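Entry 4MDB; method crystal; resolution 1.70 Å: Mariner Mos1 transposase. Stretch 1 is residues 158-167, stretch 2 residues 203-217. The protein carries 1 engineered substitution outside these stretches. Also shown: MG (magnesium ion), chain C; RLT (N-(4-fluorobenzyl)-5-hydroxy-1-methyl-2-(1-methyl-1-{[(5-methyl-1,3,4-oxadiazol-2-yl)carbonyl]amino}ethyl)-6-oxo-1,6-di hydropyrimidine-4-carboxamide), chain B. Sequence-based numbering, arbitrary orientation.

Stretch 1 158-167: PDLAPSDYHL
Stretch 2 (203-217) WRGIHKLPERWEKCV

Stretch 1 opens with a 3-10 segment, 158-160, passes through A161 at the N-cap position, and enters a helix at P162 that widens into a pi-type turn over 163-167; H166 N and L167 N both donate to P162 O. Stretch 2 has helix 203-207, continuing from earlier in the chain, and helix 209-217, which runs on beyond V217. The first helix crosses 162-167 at 128°, with axes 9.2 Å apart at closest approach; the second crosses at 107° and stands off at 12.4 Å. The register is set at two points, H166 CA to G205 CA at 5.4 Å and L160 CA to R212 CA at 6.5 Å, and together the stretches bury 599 Å². L160, P162, H166, G205, I206, L209, W213 and C216 are buried, while Y165, K208 and R212 keep some exposure, which suits their polar ends.

The backbones come closest at H166 and G205. The H166 side chain, chi1 t (-167°) and chi2 76°, lays its imidazole flat on the glycine, so that G205 CA sits 3.3 Å from the H166 ring centroid and only 8° off its normal. Glycine is the hollow that makes this possible: an ideal CB here would come 2.3 Å from H166 CD2, a clash. At the edge of the same ring, K208 NZ donates to H166 ND1 at 3.1 Å. The lysine reaches it with chi1 at -96°, between wells, and then an extended t, t, t chain.

Y165 is the largest bump on stretch 1. Its CB points toward stretch 2, and chi1 p (70°) with chi2 71° sends the ring between G205 and the L209 and R212 side chains. There Y165 OH donates to G205 O at 2.7 Å, while L209 lines the ring edge, with L209 CG 3.4 Å from Y165 OH and L209 CD2 4.2 Å from Y165 CE2. R212 covers one face. With chi1 m (-57°), chi2 off-well at -136° and chi3 t (156°), its guanidinium lies flat on the ring, planes at 14°, and R212 CZ is 3.9 Å from the Y165 ring centroid. The aliphatic part joins in, R212 CD lying 3.5 Å from that centroid. Arginine suits the place because it offers a methylene and a flat cation to the ring and still has a donor to spend: R212 NH1 gives a hydrogen bond to D159 O at 3.0 Å, tying the helix to the 3-10 segment.

Beside these polar links lies an apolar seam. P162, CB toward stretch 2, is a compact knob: P162 CG meets L209 CD2 at 3.8 Å and P162 CB meets I206 CD1 at 4.3 Å. L209 (m, t) starts out sideways, but its end closes on the proline and the tyrosine. L160 (m, t) behaves likewise: its end reaches the second helix, with L160 CD2 4.1 Å from R212 CB and 4.3 Å from W213 CD1, and L160 CD1 4.3 Å from C216 SG. A water bridges L160 O and W213 NE1, donating to the first (2.8 Å from the water O) and accepting from the second (2.9 Å).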

# COMPACT_ATOMS: atom_id res chain seq x y z
N PRO A 158 -4.83 -0.95 9.33
CA PRO A 158 -3.70 -0.13 8.81
C PRO A 158 -2.40 -0.32 9.55
O PRO A 158 -1.34 -0.07 9.00
CB PRO A 158 -4.23 1.28 8.97
CG PRO A 158 -5.15 1.21 10.15
CD PRO A 158 -5.86 -0.09 9.99
N ASP A 159 -2.44 -0.89 10.77
CA ASP A 159 -1.30 -1.27 11.48
C ASP A 159 -0.56 -2.43 10.87
O ASP A 159 0.54 -2.79 11.34
CB ASP A 159 -1.66 -1.61 12.96
CG ASP A 159 -2.70 -2.68 13.12
OD1 ASP A 159 -3.53 -2.94 12.24
OD2 ASP A 159 -2.67 -3.23 14.25
N LEU A 160 -1.20 -3.07 9.90
CA LEU A 160 -0.63 -4.25 9.20
C LEU A 160 -0.36 -3.89 7.70
O LEU A 160 0.11 -4.72 6.93
CB LEU A 160 -1.49 -5.46 9.29
CG LEU A 160 -1.80 -5.92 10.71
CD1 LEU A 160 -2.73 -7.11 10.59
CD2 LEU A 160 -0.48 -6.22 11.42
N ALA A 161 -0.68 -2.65 7.31
CA ALA A 161 -0.47 -2.15 5.94
C ALA A 161 0.75 -1.24 5.89
O ALA A 161 0.76 -0.14 6.47
CB ALA A 161 -1.70 -1.38 5.51
N PRO A 162 1.83 -1.64 5.20
CA PRO A 162 3.03 -0.78 5.21
C PRO A 162 2.78 0.67 4.72
O PRO A 162 3.45 1.59 5.23
CB PRO A 162 4.02 -1.53 4.33
CG PRO A 162 3.63 -2.99 4.47
CD PRO A 162 2.12 -2.93 4.59
N SER A 163 1.88 0.89 3.79
CA SER A 163 1.58 2.24 3.35
C SER A 163 1.08 3.09 4.49
O SER A 163 1.45 4.28 4.54
CB SER A 163 0.58 2.28 2.22
OG SER A 163 1.01 1.53 1.05
N ASP A 164 0.30 2.48 5.39
CA ASP A 164 -0.21 3.24 6.56
C ASP A 164 0.79 3.33 7.71
O ASP A 164 1.09 4.45 8.15
CB ASP A 164 -1.54 2.61 6.98
CG ASP A 164 -2.65 2.98 5.98
OD1 ASP A 164 -2.70 4.18 5.56
OD2 ASP A 164 -3.44 2.16 5.59
N TYR A 165 1.31 2.23 8.20
CA TYR A 165 2.19 2.35 9.37
C TYR A 165 3.59 2.86 9.14
O TYR A 165 4.22 3.35 10.08
CB TYR A 165 2.28 1.00 10.09
CG TYR A 165 3.05 -0.14 9.37
CD1 TYR A 165 4.43 -0.11 9.24
CD2 TYR A 165 2.39 -1.24 8.85
CE1 TYR A 165 5.12 -1.10 8.61
CE2 TYR A 165 3.07 -2.26 8.25
CZ TYR A 165 4.45 -2.21 8.10
OH TYR A 165 5.23 -3.20 7.50
N HIS A 166 4.04 2.84 7.89
CA HIS A 166 5.33 3.33 7.50
C HIS A 166 5.30 4.54 6.60
O HIS A 166 5.75 5.60 6.99
CB HIS A 166 6.15 2.20 6.89
CG HIS A 166 7.58 2.52 6.74
ND1 HIS A 166 8.46 2.52 7.79
CD2 HIS A 166 8.30 2.89 5.64
CE1 HIS A 166 9.67 2.82 7.35
NE2 HIS A 166 9.59 3.11 6.07
N LEU A 167 4.80 4.41 5.38
CA LEU A 167 4.95 5.44 4.37
C LEU A 167 4.17 6.69 4.71
O LEU A 167 4.76 7.80 4.80
CB LEU A 167 4.52 4.90 3.00
CG LEU A 167 4.70 5.94 1.88
CD1 LEU A 167 6.16 6.12 1.61
CD2 LEU A 167 4.04 5.46 0.61
N TRP A 203 12.97 -0.29 2.32
CA TRP A 203 13.27 -1.64 2.76
C TRP A 203 12.75 -1.89 4.20
O TRP A 203 12.07 -2.87 4.43
CB TRP A 203 14.76 -1.93 2.63
CG TRP A 203 15.18 -3.34 2.85
CD1 TRP A 203 15.27 -4.31 1.89
CD2 TRP A 203 15.45 -3.95 4.06
NE1 TRP A 203 15.64 -5.51 2.45
CE2 TRP A 203 15.73 -5.33 3.80
CE3 TRP A 203 15.50 -3.50 5.36
CZ2 TRP A 203 16.06 -6.21 4.81
CZ3 TRP A 203 15.86 -4.45 6.39
CH2 TRP A 203 16.08 -5.72 6.11
N ARG A 204 13.06 -1.00 5.10
CA ARG A 204 12.60 -1.15 6.49
C ARG A 204 11.07 -1.25 6.60
O ARG A 204 10.53 -2.07 7.36
CB ARG A 204 13.18 -0.04 7.37
CG ARG A 204 14.68 -0.18 7.67
CD ARG A 204 15.11 0.84 8.75
NE ARG A 204 15.13 2.18 8.19
CZ ARG A 204 16.21 2.76 7.67
NH1 ARG A 204 17.40 2.13 7.67
NH2 ARG A 204 16.11 3.99 7.15
N GLY A 205 10.36 -0.42 5.87
CA GLY A 205 8.94 -0.42 5.96
C GLY A 205 8.30 -1.75 5.61
O GLY A 205 7.39 -2.23 6.27
N ILE A 206 8.85 -2.40 4.59
CA ILE A 206 8.35 -3.69 4.15
C ILE A 206 8.83 -4.77 5.14
O ILE A 206 8.08 -5.69 5.51
CB ILE A 206 8.88 -4.04 2.74
CG1 ILE A 206 8.32 -3.07 1.64
CG2 ILE A 206 8.57 -5.47 2.30
CD1 ILE A 206 6.81 -3.05 1.49
N HIS A 207 10.09 -4.71 5.55
CA HIS A 207 10.62 -5.78 6.43
C HIS A 207 10.21 -5.67 7.92
O HIS A 207 10.51 -6.57 8.72
CB HIS A 207 12.14 -5.90 6.18
CG HIS A 207 12.44 -6.50 4.83
ND1 HIS A 207 12.79 -7.81 4.66
CD2 HIS A 207 12.38 -5.97 3.59
CE1 HIS A 207 12.96 -8.07 3.38
NE2 HIS A 207 12.71 -6.97 2.71
N LYS A 208 9.45 -4.65 8.29
CA LYS A 208 8.75 -4.56 9.54
C LYS A 208 7.57 -5.55 9.61
O LYS A 208 7.00 -5.68 10.66
CB LYS A 208 8.21 -3.11 9.74
CG LYS A 208 9.05 -2.13 10.59
CD LYS A 208 8.58 -0.73 10.24
CE LYS A 208 9.08 0.41 11.13
NZ LYS A 208 8.35 1.68 10.77
N LEU A 209 7.17 -6.14 8.48
CA LEU A 209 5.90 -6.93 8.45
C LEU A 209 5.91 -8.09 9.46
O LEU A 209 4.98 -8.25 10.24
CB LEU A 209 5.49 -7.42 7.05
CG LEU A 209 4.84 -6.35 6.15
CD1 LEU A 209 4.81 -6.76 4.68
CD2 LEU A 209 3.40 -6.09 6.65
N PRO A 210 6.96 -8.89 9.46
CA PRO A 210 6.88 -10.04 10.34
C PRO A 210 6.81 -9.75 11.81
O PRO A 210 6.08 -10.46 12.52
CB PRO A 210 8.17 -10.81 10.01
CG PRO A 210 8.59 -10.38 8.69
CD PRO A 210 8.16 -8.92 8.64
N GLU A 211 7.46 -8.66 12.28
CA GLU A 211 7.42 -8.26 13.66
C GLU A 211 5.97 -7.79 13.97
O GLU A 211 5.43 -8.12 15.05
CB GLU A 211 8.45 -7.17 13.93
CG GLU A 211 8.04 -6.18 15.03
CD GLU A 211 9.11 -5.15 15.32
OE1 GLU A 211 9.52 -5.10 16.52
OE2 GLU A 211 9.50 -4.37 14.40
N ARG A 212 5.35 -7.09 13.02
CA ARG A 212 3.96 -6.70 13.15
C ARG A 212 3.05 -7.92 13.24
O ARG A 212 2.22 -8.02 14.14
CB ARG A 212 3.54 -5.81 11.97
CG ARG A 212 4.40 -4.56 11.80
CD ARG A 212 3.54 -3.34 11.53
NE ARG A 212 4.21 -2.10 11.92
CZ ARG A 212 3.65 -1.16 12.67
NH1 ARG A 212 2.41 -1.31 13.11
NH2 ARG A 212 4.34 -0.06 12.98
N TRP A 213 3.20 -8.84 12.29
CA TRP A 213 2.38 -10.09 12.28
C TRP A 213 2.49 -10.77 13.66
O TRP A 213 1.46 -11.19 14.23
CB TRP A 213 2.66 -11.05 11.16
CG TRP A 213 2.46 -10.50 9.82
CD1 TRP A 213 1.55 -9.52 9.46
CD2 TRP A 213 3.20 -10.78 8.62
NE1 TRP A 213 1.66 -9.23 8.14
CE2 TRP A 213 2.63 -10.01 7.59
CE3 TRP A 213 4.17 -11.68 8.28
CZ2 TRP A 213 3.10 -10.07 6.29
CZ3 TRP A 213 4.62 -11.72 7.01
CH2 TRP A 213 4.11 -10.92 6.03
N GLU A 214 3.73 -10.85 14.17
CA GLU A 214 3.99 -11.55 15.48
C GLU A 214 3.25 -10.86 16.59
O GLU A 214 2.68 -11.52 17.46
CB GLU A 214 5.50 -11.61 15.77
CG GLU A 214 5.84 -12.87 16.54
CD GLU A 214 6.84 -13.77 15.84
OE1 GLU A 214 6.48 -14.48 14.84
OE2 GLU A 214 7.98 -13.82 16.36
N LYS A 215 3.32 -9.53 16.60
CA LYS A 215 2.65 -8.74 17.63
C LYS A 215 1.14 -8.93 17.58
O LYS A 215 0.47 -9.01 18.63
CB LYS A 215 3.01 -7.28 17.54
CG LYS A 215 4.43 -7.00 18.02
CD LYS A 215 4.65 -5.52 18.01
CE LYS A 215 6.03 -5.17 18.52
NZ LYS A 215 6.17 -3.71 18.28
N CYS A 216 0.59 -8.95 16.37
CA CYS A 216 -0.82 -9.18 16.20
C CYS A 216 -1.25 -10.51 16.72
O CYS A 216 -2.25 -10.58 17.43
CB CYS A 216 -1.20 -9.00 14.72
SG CYS A 216 -3.01 -8.95 14.52
N VAL A 217 -0.47 -11.55 16.44
CA VAL A 217 -0.78 -12.88 16.93
C VAL A 217 -0.68 -12.83 18.48
O VAL A 217 -1.58 -13.30 19.19
CB VAL A 217 0.12 -13.94 16.30
CG1 VAL A 217 -0.01 -15.27 17.03
CG2 VAL A 217 -0.25 -14.12 14.81
MG MG C . -4.46 3.87 4.51
CAA RLT B . -13.21 -2.32 6.85
CAB RLT B . -6.64 4.62 8.49
CAC RLT B . -9.03 3.13 9.68
CAD RLT B . -9.94 5.35 8.34
OAE RLT B . -8.74 2.24 3.01
OAF RLT B . -9.92 0.86 7.91
OAG RLT B . -5.39 4.16 6.39
OAH RLT B . -6.29 3.02 4.15
FAI RLT B . -13.15 -3.27 4.33
CAJ RLT B . -11.42 -1.67 3.97
CAK RLT B . -13.70 -1.00 3.82
CAL RLT B . -11.01 -0.34 3.69
CAM RLT B . -13.31 0.32 3.53
CAN RLT B . -11.60 2.11 3.18
NAO RLT B . -14.15 0.17 6.90
NAP RLT B . -13.45 1.37 7.20
NAQ RLT B . -9.39 3.10 6.28
NAR RLT B . -10.67 2.50 4.24
NAS RLT B . -10.91 2.97 8.07
OAT RLT B . -12.01 -0.38 7.34
CAU RLT B . -9.32 2.42 4.04
CAV RLT B . -10.89 1.63 7.82
CAW RLT B . -13.23 -0.83 7.00
CAX RLT B . -12.77 -2.00 4.04
CAY RLT B . -11.97 0.67 3.46
CAZ RLT B . -7.19 3.25 5.11
CBA RLT B . -12.17 0.98 7.43
CBB RLT B . -8.59 2.87 5.17
CBC RLT B . -8.85 3.63 7.40
CBD RLT B . -6.60 3.78 6.31
NBE RLT B . -7.46 4.00 7.40
CBF RLT B . -9.89 3.83 8.62
O HOH W 1 0.15 -7.52 6.43
O HOH W 2 -4.82 5.80 3.93